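Local coordinates for ADP-ribosylation factor-binding protein GGA2 (PDB 3MNM) that may take part in regulating membrane traffic through the trans-Golgi network and binds ARF1 and ARF2, its GAE domain being the part described here, at residues A[9-13]-A[22-26]; A[16-21]-A[101-107]; A[38-44]-A[72-78]. Where two conformers were deposited one is given. Residues are numbered along the deposited sequence.

Contact 1: residues A[9-13]-A[22-26]; sequences ARTLV and EFEIS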
ATOM      1  N   ALA A   9       5.539 -13.675  -0.926  1.00 36.92           N
ATOM      2  CA  ALA A   9       4.926 -13.535   0.389  1.00 34.62           C
ATOM      3  C   ALA A   9       4.450 -12.101   0.621  1.00 25.51           C
ATOM      4  O   ALA A   9       4.967 -11.163   0.015  1.00 39.73           O
ATOM      5  CB  ALA A   9       5.901 -13.949   1.479  1.00 39.73           C
ATOM      6  N   ARG A  10       3.457 -11.946   1.488  1.00 29.89           N
ATOM      7  CA  ARG A  10       2.938 -10.623   1.823  1.00 25.88           C
ATOM      8  C   ARG A  10       3.632 -10.088   3.050  1.00 29.58           C
ATOM      9  O   ARG A  10       3.814 -10.804   4.036  1.00 32.11           O
ATOM     10  CB  ARG A  10       1.444 -10.683   2.117  1.00 27.88           C
ATOM     11  CG  ARG A  10       0.603 -11.191   0.971  1.00 30.80           C
ATOM     12  CD  ARG A  10      -0.052 -10.046   0.259  1.00 23.65           C
ATOM     13  NE  ARG A  10      -0.777 -10.499  -0.918  1.00 27.69           N
ATOM     14  CZ  ARG A  10      -2.097 -10.425  -1.057  1.00 22.00           C
ATOM     15  NH1 ARG A  10      -2.849  -9.916  -0.087  1.00 17.99           N
ATOM     16  NH2 ARG A  10      -2.655 -10.868  -2.172  1.00 19.45           N
ATOM     17  N   THR A  11       4.014  -8.822   2.995  1.00 22.29           N
ATOM     18  CA  THR A  11       4.456  -8.137   4.189  1.00 20.32           C
ATOM     19  C   THR A  11       3.308  -7.283   4.697  1.00 25.27           C
ATOM     20  O   THR A  11       2.672  -6.555   3.920  1.00 20.69           O
ATOM     21  CB  THR A  11       5.684  -7.243   3.914  1.00 26.66           C
ATOM     22  OG1 THR A  11       6.701  -8.013   3.251  1.00 34.03           O
ATOM     23  CG2 THR A  11       6.236  -6.698   5.208  1.00 28.65           C
ATOM     24  N   LEU A  12       3.023  -7.387   5.991  1.00 18.19           N
ATOM     25  CA  LEU A  12       1.984  -6.562   6.590  0.60 18.03           C
ATOM     26  C   LEU A  12       2.517  -5.153   6.795  1.00 20.77           C
ATOM     27  O   LEU A  12       3.600  -4.953   7.353  1.00 21.71           O
ATOM     28  CB  LEU A  12       1.482  -7.134   7.918  0.60 19.38           C
ATOM     29  CG  LEU A  12       0.389  -6.277   8.562  0.60 19.54           C
ATOM     30  CD1 LEU A  12      -0.906  -6.355   7.752  0.60 21.04           C
ATOM     31  CD2 LEU A  12       0.132  -6.646  10.025  0.60 24.81           C
ATOM     32  N   VAL A  13       1.759  -4.176   6.314  1.00 15.47           N
ATOM     33  CA  VAL A  13       2.116  -2.779   6.465  1.00 13.00           C
ATOM     34  C   VAL A  13       1.321  -2.178   7.608  1.00 16.25           C
ATOM     35  O   VAL A  13       1.876  -1.520   8.474  1.00 16.48           O
ATOM     36  CB  VAL A  13       1.837  -1.974   5.166  1.00 12.96           C
ATOM     37  CG1 VAL A  13       2.132  -0.498   5.381  1.00 12.54           C
ATOM     38  CG2 VAL A  13       2.672  -2.537   4.007  1.00 14.09           C
ATOM     39  N   GLU A  22      -1.233  -4.518   2.839  1.00 11.76           N
ATOM     40  CA  GLU A  22      -0.080  -5.405   2.670  1.00 14.45           C
ATOM     41  C   GLU A  22       0.722  -5.063   1.414  1.00 17.92           C
ATOM     42  O   GLU A  22       0.165  -4.582   0.429  1.00 13.78           O
ATOM     43  CB  GLU A  22      -0.536  -6.868   2.588  1.00 16.01           C
ATOM     44  CG  GLU A  22      -1.278  -7.365   3.810  1.00 15.30           C
ATOM     45  CD  GLU A  22      -1.956  -8.699   3.561  1.00 23.93           C
ATOM     46  OE1 GLU A  22      -2.770  -8.782   2.615  1.00 19.85           O
ATOM     47  OE2 GLU A  22      -1.678  -9.667   4.308  1.00 22.00           O
ATOM     48  N   PHE A  23       2.031  -5.317   1.451  1.00 14.88           N
ATOM     49  CA  PHE A  23       2.867  -5.205   0.264  1.00 16.70           C
ATOM     50  C   PHE A  23       3.365  -6.585  -0.146  1.00 20.10           C
ATOM     51  O   PHE A  23       3.714  -7.406   0.705  1.00 19.88           O
ATOM     52  CB  PHE A  23       4.118  -4.358   0.514  1.00 17.17           C
ATOM     53  CG  PHE A  23       3.857  -2.891   0.745  1.00 17.98           C
ATOM     54  CD1 PHE A  23       4.830  -2.101   1.335  1.00 16.30           C
ATOM     55  CD2 PHE A  23       2.667  -2.302   0.369  1.00 19.90           C
ATOM     56  CE1 PHE A  23       4.614  -0.740   1.557  1.00 18.34           C
ATOM     57  CE2 PHE A  23       2.443  -0.949   0.590  1.00 21.72           C
ATOM     58  CZ  PHE A  23       3.419  -0.169   1.181  1.00 21.05           C
ATOM     59  N   GLU A  24       3.396  -6.830  -1.446  1.00 15.62           N
ATOM     60  CA  GLU A  24       4.202  -7.915  -1.999  1.00 16.08           C
ATOM     61  C   GLU A  24       5.450  -7.280  -2.588  1.00 22.88           C
ATOM     62  O   GLU A  24       5.366  -6.484  -3.526  1.00 19.24           O
ATOM     63  CB  GLU A  24       3.420  -8.729  -3.045  1.00 17.04           C
ATOM     64  CG  GLU A  24       2.483  -9.776  -2.441  1.00 27.12           C
ATOM     65  CD  GLU A  24       1.695 -10.577  -3.484  1.00 30.71           C
ATOM     66  OE1 GLU A  24       1.953 -10.424  -4.700  1.00 25.30           O
ATOM     67  OE2 GLU A  24       0.799 -11.352  -3.080  1.00 29.94           O
ATOM     68  N   ILE A  25       6.610  -7.614  -2.015  1.00 16.76           N
ATOM     69  CA  ILE A  25       7.868  -6.999  -2.408  1.00 15.52           C
ATOM     70  C   ILE A  25       8.801  -8.050  -2.983  1.00 26.62           C
ATOM     71  O   ILE A  25       9.003  -9.097  -2.370  1.00 23.80           O
ATOM     72  CB  ILE A  25       8.555  -6.315  -1.207  1.00 20.74           C
ATOM     73  CG1 ILE A  25       7.612  -5.284  -0.578  1.00 23.05           C
ATOM     74  CG2 ILE A  25       9.896  -5.667  -1.618  1.00 21.53           C
ATOM     75  CD1 ILE A  25       8.101  -4.752   0.751  1.00 34.38           C
ATOM     76  N   SER A  26       9.357  -7.772  -4.156  1.00 20.86           N
ATOM     77  CA  SER A  26      10.328  -8.680  -4.770  1.00 28.19           C
ATOM     78  C   SER A  26      11.416  -7.911  -5.510  1.00 32.08           C
ATOM     79  O   SER A  26      11.181  -6.818  -6.013  1.00 27.10           O
ATOM     80  CB  SER A  26       9.631  -9.655  -5.719  1.00 26.85           C
ATOM     81  OG  SER A  26       8.965  -8.976  -6.775  1.00 29.15           O
TER
HETATM   82  O   HOH W   1       6.689  -9.113   0.560  1.00 26.22           O
HETATM   83  O   HOH W   2      -1.235 -12.167  -4.579  1.00 36.99           O
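The first beta hairpin of the Ig-like GAE domain, strands 10-15 and 19-27, is joined here at its open end. Within these segments the antiparallel hydrogen-bonded pair is Thr-11 with Phe-23: Thr-11 N donates to Phe-23 O at 2.7 Å, and Phe-23 N to Thr-11 O at 2.8 Å. Leu-12 and Glu-22 follow as a non-hydrogen-bonded pair. On the face bearing Arg-10, Glu-22 and Glu-24, the guanidinium makes two salt bridges, Arg-10 NE to Glu-24 OE2 (2.8 Å) and Arg-10 NH1 to Glu-22 OE1 (2.9 Å); its NH2 also pairs with Asp-78. On the other face, Val-13 CG2 sits 3.5 Å from Phe-23 CD1, over the ring in a CH-pi contact. A water links Ala-9 O (2.7 Å), Thr-11 OG1 (2.9 Å) and Ile-25 N (3.0 Å), filling the gap where the strands part. With one arginine held by two glutamates and an aspartate, positive charge on one strand is matched by carboxylates on its neighbour and beyond, while the other face carries the apolar contact of Val-13 with Phe-23 beside the Thr-11 hydroxyl.

Contact 2: residues A[16-21]-A[101-107]; sequences SPNLKI and WKVNYSV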
ATOM      1  N   SER A  16      -5.857  -1.610  10.676  1.00 15.03           N
ATOM      2  CA  SER A  16      -6.628  -0.730  11.516  1.00 13.81           C
ATOM      3  C   SER A  16      -7.971  -1.410  11.776  1.00 14.95           C
ATOM      4  O   SER A  16      -8.166  -2.553  11.365  1.00 18.71           O
ATOM      5  CB  SER A  16      -6.823   0.622  10.823  1.00 17.19           C
ATOM      6  OG  SER A  16      -7.794   0.514   9.786  1.00 17.18           O
ATOM      7  N   PRO A  17      -8.889  -0.721  12.463  1.00 15.07           N
ATOM      8  CA  PRO A  17     -10.217  -1.315  12.671  1.00 17.43           C
ATOM      9  C   PRO A  17     -10.932  -1.571  11.346  1.00 23.38           C
ATOM     10  O   PRO A  17     -11.777  -2.463  11.270  1.00 19.13           O
ATOM     11  CB  PRO A  17     -10.965  -0.239  13.460  1.00 20.51           C
ATOM     12  CG  PRO A  17      -9.870   0.558  14.151  1.00 22.12           C
ATOM     13  CD  PRO A  17      -8.728   0.557  13.179  1.00 17.28           C
ATOM     14  N   ASN A  18     -10.595  -0.803  10.312  1.00 15.58           N
ATOM     15  CA  ASN A  18     -11.333  -0.894   9.041  1.00 14.03           C
ATOM     16  C   ASN A  18     -10.546  -1.465   7.870  1.00 17.37           C
ATOM     17  O   ASN A  18     -11.145  -1.932   6.903  1.00 15.97           O
ATOM     18  CB  ASN A  18     -11.821   0.484   8.605  1.00 15.93           C
ATOM     19  CG  ASN A  18     -12.613   1.191   9.671  1.00 24.18           C
ATOM     20  OD1 ASN A  18     -13.536   0.623  10.248  1.00 24.84           O
ATOM     21  ND2 ASN A  18     -12.270   2.454   9.922  1.00 29.57           N
ATOM     22  N   LEU A  19      -9.215  -1.395   7.925  1.00 13.72           N
ATOM     23  CA  LEU A  19      -8.420  -1.554   6.714  1.00 11.59           C
ATOM     24  C   LEU A  19      -7.108  -2.274   6.968  1.00 15.55           C
ATOM     25  O   LEU A  19      -6.349  -1.914   7.876  1.00 16.64           O
ATOM     26  CB  LEU A  19      -8.122  -0.178   6.085  1.00 10.70           C
ATOM     27  CG  LEU A  19      -7.335  -0.172   4.766  1.00 11.91           C
ATOM     28  CD1 LEU A  19      -8.177  -0.769   3.623  1.00 16.31           C
ATOM     29  CD2 LEU A  19      -6.855   1.234   4.387  1.00 11.64           C
ATOM     30  N   LYS A  20      -6.848  -3.276   6.146  1.00 11.92           N
ATOM     31  CA  LYS A  20      -5.582  -3.993   6.179  1.00 14.16           C
ATOM     32  C   LYS A  20      -4.777  -3.657   4.925  1.00 18.14           C
ATOM     33  O   LYS A  20      -5.290  -3.748   3.815  1.00 15.27           O
ATOM     34  CB  LYS A  20      -5.839  -5.497   6.278  1.00 16.22           C
ATOM     35  CG  LYS A  20      -4.594  -6.370   6.186  1.00 21.01           C
ATOM     36  CD  LYS A  20      -5.010  -7.841   6.087  1.00 25.14           C
ATOM     37  CE  LYS A  20      -4.234  -8.746   7.017  1.00 40.39           C
ATOM     38  NZ  LYS A  20      -4.750 -10.158   6.926  1.00 37.07           N
ATOM     39  N   ILE A  21      -3.523  -3.241   5.105  1.00 12.40           N
ATOM     40  CA  ILE A  21      -2.653  -2.923   3.978  1.00 11.03           C
ATOM     41  C   ILE A  21      -1.476  -3.874   3.976  1.00 16.72           C
ATOM     42  O   ILE A  21      -0.808  -4.026   5.002  1.00 14.92           O
ATOM     43  CB  ILE A  21      -2.097  -1.474   4.041  1.00 10.72           C
ATOM     44  CG1 ILE A  21      -3.226  -0.447   4.230  1.00 12.46           C
ATOM     45  CG2 ILE A  21      -1.209  -1.188   2.797  1.00 11.75           C
ATOM     46  CD1 ILE A  21      -2.734   1.006   4.422  1.00 11.67           C
ATOM     47  N   TRP A 101       3.777   6.333   4.013  1.00 13.47           N
ATOM     48  CA  TRP A 101       2.499   6.113   3.314  1.00  9.95           C
ATOM     49  C   TRP A 101       1.363   6.812   4.049  1.00 13.61           C
ATOM     50  O   TRP A 101       1.435   7.083   5.248  1.00 13.30           O
ATOM     51  CB  TRP A 101       2.210   4.614   3.135  1.00 11.03           C
ATOM     52  CG  TRP A 101       2.112   3.864   4.441  1.00 10.88           C
ATOM     53  CD1 TRP A 101       3.125   3.198   5.100  1.00 10.91           C
ATOM     54  CD2 TRP A 101       0.943   3.726   5.256  1.00  9.90           C
ATOM     55  NE1 TRP A 101       2.641   2.654   6.270  1.00 12.66           N
ATOM     56  CE2 TRP A 101       1.307   2.958   6.385  1.00 12.24           C
ATOM     57  CE3 TRP A 101      -0.385   4.170   5.136  1.00 11.68           C
ATOM     58  CZ2 TRP A 101       0.399   2.648   7.400  1.00 14.88           C
ATOM     59  CZ3 TRP A 101      -1.290   3.846   6.142  1.00 12.46           C
ATOM     60  CH2 TRP A 101      -0.891   3.094   7.263  1.00 14.10           C
ATOM     61  N   LYS A 102       0.305   7.120   3.309  1.00 12.21           N
ATOM     62  CA  LYS A 102      -0.870   7.735   3.885  1.00 10.69           C
ATOM     63  C   LYS A 102      -2.060   7.184   3.128  1.00 12.55           C
ATOM     64  O   LYS A 102      -1.988   6.995   1.915  1.00 12.93           O
ATOM     65  CB  LYS A 102      -0.819   9.257   3.708  1.00 11.75           C
ATOM     66  CG  LYS A 102      -2.032   9.961   4.208  1.00 17.53           C
ATOM     67  CD  LYS A 102      -1.839  11.469   4.159  1.00 24.96           C
ATOM     68  CE  LYS A 102      -3.093  12.200   4.611  1.00 30.98           C
ATOM     69  NZ  LYS A 102      -2.937  13.676   4.534  1.00 41.12           N
ATOM     70  N   VAL A 103      -3.145   6.924   3.840  1.00  9.86           N
ATOM     71  CA  VAL A 103      -4.383   6.533   3.183  1.00  9.83           C
ATOM     72  C   VAL A 103      -5.547   7.340   3.761  1.00 11.76           C
ATOM     73  O   VAL A 103      -5.632   7.571   4.969  1.00 11.65           O
ATOM     74  CB  VAL A 103      -4.630   4.996   3.274  1.00  9.06           C
ATOM     75  CG1 VAL A 103      -4.991   4.574   4.696  1.00  9.35           C
ATOM     76  CG2 VAL A 103      -5.718   4.557   2.273  1.00 10.64           C
ATOM     77  N   ASN A 104      -6.421   7.806   2.876  1.00  7.87           N
ATOM     78  CA  ASN A 104      -7.642   8.500   3.277  1.00  7.99           C
ATOM     79  C   ASN A 104      -8.782   7.757   2.615  1.00  9.87           C
ATOM     80  O   ASN A 104      -8.656   7.356   1.462  1.00 10.22           O
ATOM     81  CB  ASN A 104      -7.639   9.948   2.765  1.00 12.03           C
ATOM     82  CG  ASN A 104      -6.672  10.823   3.515  1.00 12.16           C
ATOM     83  OD1 ASN A 104      -5.481  10.826   3.217  1.00 14.14           O
ATOM     84  ND2 ASN A 104      -7.171  11.559   4.512  1.00 13.78           N
ATOM     85  N   TYR A 105      -9.869   7.549   3.342  1.00  9.76           N
ATOM     86  CA  TYR A 105     -11.012   6.843   2.777  1.00 14.56           C
ATOM     87  C   TYR A 105     -12.261   7.150   3.583  1.00 13.79           C
ATOM     88  O   TYR A 105     -12.194   7.752   4.661  1.00 13.17           O
ATOM     89  CB  TYR A 105     -10.751   5.327   2.737  1.00 10.49           C
ATOM     90  CG  TYR A 105     -10.484   4.704   4.090  1.00 11.31           C
ATOM     91  CD1 TYR A 105      -9.186   4.629   4.595  1.00 12.67           C
ATOM     92  CD2 TYR A 105     -11.522   4.183   4.860  1.00 14.06           C
ATOM     93  CE1 TYR A 105      -8.928   4.064   5.834  1.00 13.50           C
ATOM     94  CE2 TYR A 105     -11.270   3.605   6.104  1.00 17.77           C
ATOM     95  CZ  TYR A 105      -9.972   3.549   6.580  1.00 20.60           C
ATOM     96  OH  TYR A 105      -9.719   2.992   7.818  1.00 17.14           O
ATOM     97  N   SER A 106     -13.412   6.741   3.057  1.00 10.83           N
ATOM     98  CA  SER A 106     -14.687   6.906   3.748  0.70 15.55           C
ATOM     99  C   SER A 106     -15.228   5.544   4.179  1.00 15.53           C
ATOM    100  O   SER A 106     -15.139   4.576   3.418  1.00 13.96           O
ATOM    101  CB  SER A 106     -15.707   7.563   2.803  0.70 14.74           C
ATOM    102  OG  SER A 106     -15.159   8.676   2.121  0.70 12.33           O
ATOM    103  N   VAL A 107     -15.803   5.470   5.375  1.00 16.57           N
ATOM    104  CA  VAL A 107     -16.467   4.250   5.840  1.00 17.24           C
ATOM    105  C   VAL A 107     -17.511   4.639   6.893  1.00 17.90           C
ATOM    106  O   VAL A 107     -17.279   5.536   7.701  1.00 22.23           O
ATOM    107  CB  VAL A 107     -15.461   3.206   6.402  1.00 22.55           C
ATOM    108  CG1 VAL A 107     -14.783   3.728   7.666  1.00 19.88           C
ATOM    109  CG2 VAL A 107     -16.155   1.875   6.680  1.00 23.44           C
TER
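Strand 19-21 and strand 101-107 run close to antiparallel, at 150°, but their axes come no nearer than 10.8 Å, more than twice the spacing of neighbours in a sheet. The closest CA pairs lie far apart too, 9.6 Å for Ile-21 CA to Val-103 CA and 7.9 Å for Asn-18 CA to Val-107 CA. Side chains therefore bridge the space: Leu-19 and Ile-21 on one strand meet Trp-101, Val-103 and Tyr-105 on the other. Ile-21 CD1 lies over the face of the Trp-101 six-membered ring as a CH-pi contact, 3.6 Å from Trp-101 CZ3, and Leu-19 CD2 is 3.8 Å from both Val-103 CG1 and Tyr-105 CE1. This is the hydrophobic interior of the beta sandwich, where the two antiparallel sheets face each other; Phe-52, on strand 50-55, adds to it against Trp-101 and Val-103. Polar groups gather at one end of the layer. Ser-16 OG accepts from Asn-18 N (3.1 Å) and Leu-19 N (3.0 Å), an ST turn and ST motif that shape the entry into the strand. Asn-18 ND2 reaches Tyr-105 OH in a weak hydrogen bond of 3.4 Å and packs on Val-107 CG1 at 3.6 Å. The stronger partner of both the Tyr-105 and Ser-16 hydroxyls is the carboxylate of Glu-114, on strand 110-117.

Contact 3: residues A[38-44]-A[72-78]; sequences FFTNLSS and MIGNAKD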
ATOM      1  N   PHE A  38      -1.795  -4.257  -1.515  1.00 13.96           N
ATOM      2  CA  PHE A  38      -3.099  -4.906  -1.458  1.00 12.00           C
ATOM      3  C   PHE A  38      -3.886  -4.369  -0.294  1.00 12.16           C
ATOM      4  O   PHE A  38      -3.391  -4.317   0.840  1.00 14.72           O
ATOM      5  CB  PHE A  38      -2.949  -6.421  -1.291  1.00 11.00           C
ATOM      6  CG  PHE A  38      -2.367  -7.105  -2.482  1.00 14.06           C
ATOM      7  CD1 PHE A  38      -3.195  -7.602  -3.479  1.00 17.79           C
ATOM      8  CD2 PHE A  38      -0.996  -7.259  -2.615  1.00 16.80           C
ATOM      9  CE1 PHE A  38      -2.663  -8.251  -4.585  1.00 18.86           C
ATOM     10  CE2 PHE A  38      -0.461  -7.905  -3.719  1.00 20.16           C
ATOM     11  CZ  PHE A  38      -1.298  -8.402  -4.703  1.00 19.67           C
ATOM     12  N   PHE A  39      -5.134  -3.996  -0.565  1.00 10.02           N
ATOM     13  CA  PHE A  39      -5.996  -3.395   0.430  1.00  9.39           C
ATOM     14  C   PHE A  39      -7.172  -4.305   0.676  1.00 13.93           C
ATOM     15  O   PHE A  39      -7.868  -4.691  -0.255  1.00 12.99           O
ATOM     16  CB  PHE A  39      -6.472  -2.022  -0.052  1.00 10.17           C
ATOM     17  CG  PHE A  39      -5.354  -1.051  -0.240  1.00  9.52           C
ATOM     18  CD1 PHE A  39      -5.027  -0.152   0.774  1.00 12.19           C
ATOM     19  CD2 PHE A  39      -4.603  -1.058  -1.403  1.00  9.88           C
ATOM     20  CE1 PHE A  39      -3.959   0.733   0.609  1.00 10.87           C
ATOM     21  CE2 PHE A  39      -3.538  -0.188  -1.574  1.00 13.18           C
ATOM     22  CZ  PHE A  39      -3.214   0.708  -0.560  1.00 13.52           C
ATOM     23  N   THR A  40      -7.357  -4.659   1.940  1.00 10.61           N
ATOM     24  CA  THR A  40      -8.417  -5.559   2.384  1.00 13.44           C
ATOM     25  C   THR A  40      -9.341  -4.855   3.378  1.00 15.71           C
ATOM     26  O   THR A  40      -8.906  -4.245   4.366  1.00 13.00           O
ATOM     27  CB  THR A  40      -7.809  -6.822   3.028  1.00 10.10           C
ATOM     28  OG1 THR A  40      -7.202  -7.617   2.009  1.00 13.71           O
ATOM     29  CG2 THR A  40      -8.886  -7.635   3.778  1.00 15.09           C
ATOM     30  N   ASN A  41     -10.638  -4.929   3.121  1.00 13.88           N
ATOM     31  CA  ASN A  41     -11.603  -4.247   3.957  1.00 12.84           C
ATOM     32  C   ASN A  41     -11.916  -5.105   5.177  1.00 15.97           C
ATOM     33  O   ASN A  41     -12.306  -6.257   5.028  1.00 15.79           O
ATOM     34  CB  ASN A  41     -12.871  -3.972   3.137  1.00 11.97           C
ATOM     35  CG  ASN A  41     -13.860  -3.058   3.846  1.00 13.58           C
ATOM     36  OD1 ASN A  41     -13.661  -2.660   4.995  1.00 13.67           O
ATOM     37  ND2 ASN A  41     -14.960  -2.715   3.143  1.00 13.97           N
ATOM     38  N   LEU A  42     -11.715  -4.555   6.376  1.00 14.17           N
ATOM     39  CA  LEU A  42     -12.029  -5.290   7.608  1.00 17.35           C
ATOM     40  C   LEU A  42     -13.378  -4.870   8.192  1.00 19.72           C
ATOM     41  O   LEU A  42     -13.802  -5.377   9.234  1.00 20.50           O
ATOM     42  CB  LEU A  42     -10.905  -5.095   8.645  1.00 15.95           C
ATOM     43  CG  LEU A  42      -9.522  -5.522   8.159  1.00 17.20           C
ATOM     44  CD1 LEU A  42      -8.443  -5.141   9.177  1.00 16.85           C
ATOM     45  CD2 LEU A  42      -9.458  -7.009   7.852  1.00 22.96           C
ATOM     46  N   SER A  43     -14.040  -3.924   7.531  1.00 16.32           N
ATOM     47  CA  SER A  43     -15.338  -3.441   7.962  1.00 15.51           C
ATOM     48  C   SER A  43     -16.436  -4.240   7.255  1.00 17.40           C
ATOM     49  O   SER A  43     -16.219  -4.729   6.158  1.00 15.17           O
ATOM     50  CB  SER A  43     -15.495  -1.961   7.611  1.00 17.38           C
ATOM     51  OG  SER A  43     -16.778  -1.482   7.998  1.00 20.50           O
ATOM     52  N   SER A  44     -17.596  -4.392   7.886  1.00 18.15           N
ATOM     53  CA  SER A  44     -18.732  -5.034   7.228  0.52 21.22           C
ATOM     54  C   SER A  44     -19.355  -4.080   6.214  1.00 21.16           C
ATOM     55  O   SER A  44     -20.121  -4.494   5.340  1.00 22.94           O
ATOM     56  CB  SER A  44     -19.786  -5.472   8.250  0.52 23.39           C
ATOM     57  OG  SER A  44     -20.344  -4.356   8.923  0.52 25.64           O
ATOM     58  N   MET A  72     -14.341  -0.666  -2.146  1.00 13.29           N
ATOM     59  CA  MET A  72     -14.513  -2.108  -2.009  1.00 13.50           C
ATOM     60  C   MET A  72     -15.627  -2.437  -1.023  1.00 13.76           C
ATOM     61  O   MET A  72     -15.874  -1.724  -0.050  1.00 13.04           O
ATOM     62  CB  MET A  72     -13.193  -2.817  -1.665  1.00 16.97           C
ATOM     63  CG  MET A  72     -12.440  -2.156  -0.559  1.00 12.15           C
ATOM     64  SD  MET A  72     -10.873  -3.043  -0.296  1.00 13.37           S
ATOM     65  CE  MET A  72     -10.205  -2.039   1.038  1.00 17.45           C
ATOM     66  N   ILE A  73     -16.354  -3.499  -1.333  1.00 13.00           N
ATOM     67  CA  ILE A  73     -17.483  -3.916  -0.523  0.68 15.63           C
ATOM     68  C   ILE A  73     -16.997  -4.396   0.848  1.00 14.43           C
ATOM     69  O   ILE A  73     -15.819  -4.710   1.012  1.00 13.44           O
ATOM     70  CB  ILE A  73     -18.252  -5.054  -1.246  0.68 15.20           C
ATOM     71  CG1 ILE A  73     -19.582  -5.345  -0.566  0.68 16.13           C
ATOM     72  CG2 ILE A  73     -17.421  -6.314  -1.331  0.68 17.27           C
ATOM     73  CD1 ILE A  73     -20.546  -6.119  -1.450  0.68 19.87           C
ATOM     74  N   GLY A  74     -17.914  -4.455   1.814  1.00 15.48           N
ATOM     75  CA  GLY A  74     -17.614  -4.985   3.143  1.00 15.69           C
ATOM     76  C   GLY A  74     -16.860  -6.303   3.065  1.00 14.37           C
ATOM     77  O   GLY A  74     -17.194  -7.179   2.253  1.00 14.60           O
ATOM     78  N   ASN A  75     -15.807  -6.429   3.883  1.00 13.94           N
ATOM     79  CA  ASN A  75     -14.986  -7.641   3.985  1.00 14.26           C
ATOM     80  C   ASN A  75     -14.216  -8.039   2.732  1.00 13.13           C
ATOM     81  O   ASN A  75     -13.688  -9.144   2.654  1.00 16.76           O
ATOM     82  CB  ASN A  75     -15.813  -8.844   4.483  1.00 17.11           C
ATOM     83  CG  ASN A  75     -16.532  -8.564   5.786  1.00 22.44           C
ATOM     84  OD1 ASN A  75     -17.746  -8.741   5.889  1.00 26.82           O
ATOM     85  ND2 ASN A  75     -15.792  -8.126   6.787  1.00 19.14           N
ATOM     86  N   ALA A  76     -14.133  -7.147   1.742  1.00 12.59           N
ATOM     87  CA  ALA A  76     -13.448  -7.497   0.509  1.00 13.41           C
ATOM     88  C   ALA A  76     -11.997  -7.844   0.764  1.00 16.81           C
ATOM     89  O   ALA A  76     -11.276  -7.070   1.386  1.00 16.55           O
ATOM     90  CB  ALA A  76     -13.532  -6.345  -0.500  1.00 13.23           C
ATOM     91  N   LYS A  77     -11.575  -8.998   0.269  1.00 14.48           N
ATOM     92  CA  LYS A  77     -10.161  -9.360   0.303  1.00 15.53           C
ATOM     93  C   LYS A  77      -9.456  -8.882  -0.956  1.00 17.56           C
ATOM     94  O   LYS A  77      -9.879  -9.184  -2.085  1.00 15.01           O
ATOM     95  CB  LYS A  77      -9.986 -10.872   0.500  1.00 20.73           C
ATOM     96  CG  LYS A  77     -10.246 -11.310   1.934  1.00 26.30           C
ATOM     97  CD  LYS A  77     -10.328 -12.830   2.078  1.00 31.50           C
ATOM     98  CE  LYS A  77      -9.044 -13.516   1.634  1.00 40.79           C
ATOM     99  NZ  LYS A  77      -9.133 -15.002   1.819  1.00 48.08           N
ATOM    100  N   ASP A  78      -8.376  -8.130  -0.771  1.00 13.93           N
ATOM    101  CA  ASP A  78      -7.632  -7.596  -1.906  1.00 15.31           C
ATOM    102  C   ASP A  78      -8.578  -6.848  -2.843  1.00 12.63           C
ATOM    103  O   ASP A  78      -8.521  -7.008  -4.075  1.00 15.34           O
ATOM    104  CB  ASP A  78      -6.910  -8.710  -2.669  1.00 17.80           C
ATOM    105  CG  ASP A  78      -5.853  -9.405  -1.821  1.00 18.55           C
ATOM    106  OD1 ASP A  78      -5.502  -8.866  -0.754  1.00 16.52           O
ATOM    107  OD2 ASP A  78      -5.382 -10.484  -2.226  1.00 22.07           O
TER
HETATM  108  O   HOH W   3      -6.276 -10.418   1.749  1.00 34.43           O
HETATM  109  O   HOH W   4     -11.756  -9.084   5.302  1.00 22.61           O
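Strand 38-41 and the turn that follows it lie along an irregular loop, 72-78; in the direct hydrogen bonds the loop offers backbone groups, which meet both backbone and side-chain atoms of 38-44. Asn-41 N donates to Ala-76 O at 2.8 Å. Further along, Asn-75 N is satisfied by Ser-43 O at 2.9 Å, while Asn-41 O takes a hydrogen bond from a water (2.9 Å) that also donates to Asn-75 O (3.3 Å). At the other end, Asp-78 N finds its acceptor in a side chain, Thr-40 OG1, at 3.1 Å. A second water joins Thr-40 OG1 and Asp-78 OD1, 3.0 Å from each, and the Asp-78 carboxylate is also salt-bridged to Arg-10. Both ends of the buried Asn-41 amide are used: Asn-41 OD1 accepts from Ser-43 N at 2.9 Å, making an Asx turn as the chain leaves the strand, and Asn-41 ND2 donates to Ile-73 O at 3.0 Å and also to Ser-45 O; Ser-43 OG is hydrogen-bonded with Ser-45 N. Ile-73 to Ala-76 form a type II beta turn, so that Ile-73 O accepts from Ala-76 N (3.1 Å) as well. In the Ig-like sandwich the loop thereby lies alongside strand 38-41, on the side where strand 80-81, into which it leads, pairs with that same strand. Gly-74 CA lies 3.4 Å from Ser-44 O, where a CB would collide with this oxygen. Inward, Met-72 packs its CE 3.9 Å from Phe-39 CB and reaches Leu-19.

From the N terminus, strand 10-15 leads into the turn at residues 16-18 and back along strand 19-27, where contact 1 closes the first short loop. Residues 16-21 lie within that loop yet find their partners some 80 residues later, so contacts 1 and 2 cross, sharing strand 19-27. Contact 3 opens after contact 1 has closed and finishes before 101-107 is reached; it falls wholly within the span of contact 2. Contacts 1 and 3 work along one sheet, joining strand 10-15 to 19-27 and the 72-78 loop to 38-41; backbone pairing of 19-27 with 38-41 links them. Contact 2 ties this sheet to the opposing one through strand 100-107.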